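Local structure of putative Nudix hydrolase DR_0079 (Deinococcus radiodurans, 2O5F) at residues A[74-77]-A[78-82]. The protein hydrolyses nucleoside di- and triphosphates to monophosphates with magnesium as cofactor, with a marked preference for CDP and CTP. Numbering follows the deposited sequence.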
loop_
_atom_site.group_PDB
_atom_site.type_symbol
_atom_site.label_atom_id
_atom_site.label_comp_id
_atom_site.label_asym_id
_atom_site.label_seq_id
_atom_site.Cartn_x
_atom_site.Cartn_y
_atom_site.Cartn_z
ATOM N N SER A 74 9.892 3.054 -12.516
ATOM C CA SER A 74 10.986 2.382 -13.208
ATOM C C SER A 74 12.349 2.773 -12.647
ATOM O O SER A 74 12.656 3.955 -12.504
ATOM C CB SER A 74 10.953 2.705 -14.704
ATOM O OG SER A 74 12.053 2.112 -15.364
ATOM N N GLY A 75 13.159 1.765 -12.336
ATOM C CA GLY A 75 14.492 2.005 -11.810
ATOM C C GLY A 75 14.526 2.198 -10.307
ATOM O O GLY A 75 15.594 2.281 -9.698
ATOM N N GLU A 76 13.348 2.259 -9.705
ATOM C CA GLU A 76 13.228 2.468 -8.274
ATOM C C GLU A 76 13.133 1.145 -7.517
ATOM O O GLU A 76 12.578 0.168 -8.016
ATOM C CB GLU A 76 11.986 3.319 -8.027
ATOM C CG GLU A 76 11.779 3.829 -6.630
ATOM C CD GLU A 76 10.556 4.732 -6.563
ATOM O OE1 GLU A 76 9.469 4.296 -7.004
ATOM O OE2 GLU A 76 10.680 5.874 -6.073
ATOM N N THR A 77 13.697 1.102 -6.318
ATOM C CA THR A 77 13.614 -0.113 -5.524
ATOM C C THR A 77 12.348 0.001 -4.668
ATOM O O THR A 77 11.757 1.076 -4.576
ATOM C CB THR A 77 14.826 -0.263 -4.607
ATOM O OG1 THR A 77 14.823 -1.570 -4.023
ATOM C CG2 THR A 77 14.776 0.766 -3.519
ATOM N N TYR A 78 11.937 -1.101 -4.048
ATOM C CA TYR A 78 10.744 -1.101 -3.208
ATOM C C TYR A 78 10.852 -0.095 -2.063
ATOM O O TYR A 78 9.920 0.667 -1.811
ATOM C CB TYR A 78 10.495 -2.504 -2.638
ATOM C CG TYR A 78 9.903 -3.497 -3.628
ATOM C CD1 TYR A 78 8.547 -3.466 -3.948
ATOM C CD2 TYR A 78 10.695 -4.476 -4.227
ATOM C CE1 TYR A 78 7.985 -4.389 -4.833
ATOM C CE2 TYR A 78 10.152 -5.405 -5.119
ATOM C CZ TYR A 78 8.801 -5.358 -5.413
ATOM O OH TYR A 78 8.259 -6.281 -6.269
ATOM N N GLU A 79 11.989 -0.087 -1.374
ATOM C CA GLU A 79 12.189 0.834 -0.254
ATOM C C GLU A 79 12.107 2.298 -0.701
ATOM O O GLU A 79 11.519 3.135 -0.012
ATOM C CB GLU A 79 13.547 0.581 0.411
ATOM C CG GLU A 79 13.750 1.362 1.707
ATOM C CD GLU A 79 15.146 1.196 2.284
ATOM O OE1 GLU A 79 15.757 0.126 2.065
ATOM O OE2 GLU A 79 15.622 2.130 2.967
ATOM N N GLU A 80 12.698 2.608 -1.850
ATOM C CA GLU A 80 12.671 3.974 -2.353
ATOM C C GLU A 80 11.247 4.415 -2.679
ATOM O O GLU A 80 10.869 5.559 -2.422
ATOM C CB GLU A 80 13.567 4.102 -3.588
ATOM C CG GLU A 80 15.048 3.935 -3.270
ATOM C CD GLU A 80 15.910 3.801 -4.510
ATOM O OE1 GLU A 80 15.344 3.610 -5.609
ATOM O OE2 GLU A 80 17.152 3.879 -4.379
ATOM N N ALA A 81 10.450 3.508 -3.236
ATOM C CA ALA A 81 9.073 3.847 -3.572
ATOM C C ALA A 81 8.298 4.091 -2.279
ATOM O O ALA A 81 7.454 4.987 -2.199
ATOM C CB ALA A 81 8.432 2.717 -4.366
ATOM N N PHE A 82 8.601 3.283 -1.271
ATOM C CA PHE A 82 7.955 3.387 0.030
ATOM C C PHE A 82 8.260 4.754 0.630
ATOM O O PHE A 82 7.348 5.482 1.025
ATOM C CB PHE A 82 8.454 2.248 0.935
ATOM C CG PHE A 82 7.950 2.309 2.355
ATOM C CD1 PHE A 82 6.677 2.778 2.650
ATOM C CD2 PHE A 82 8.757 1.866 3.400
ATOM C CE1 PHE A 82 6.213 2.805 3.965
ATOM C CE2 PHE A 82 8.304 1.889 4.715
ATOM C CZ PHE A 82 7.025 2.361 4.998
HETATM O O HOH W 1 17.121 2.940 -7.540
HETATM O O HOH W 2 13.747 -2.401 -1.432
#
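At the start of the Nudix box helix, Thr77 in the N-cap position and Glu80 in the first turn illustrate how a side chain can reach back to a helix N-terminus. The backbone N of Thr77 donates to Glu80 OE1 (3.1 Å, 168° at the hydrogen), arriving 48° above the carboxylate plane. Water 1 donates to the same OE1 and to Gly75 O, tying the loop to the helix. The two side chains cross nearly at right angles, Thr77 CG2 lying 3.2 Å from Glu80 CG. Water 2 joins Glu79 N to Thr77 OG1, which a chi1 of -170° swings anti to the backbone N. Ala81 N closes the first turn on Thr77 O at 3.1 Å. Glu76 and Glu80 pass each other in opposite directions, Glu76 CG 3.5 Å from Glu80 CB. Glu76 OE1 touches Ala81 CB at 3.2 Å and accepts from Gln73 N, while OE2 forms a salt bridge with Arg84 NE. Cutting Glu76 back to alanine would probably cost Gln73 N its acceptor and Arg84 a countercharge, baring Ala81's flank. Ala81 lies near Glu85, a probable magnesium ligand. Beneath the helix, Tyr78 and Phe82 pack on strands 35-42 and 115-122, while Ser74 and Gly75 bond Asp10 of strand 8-12.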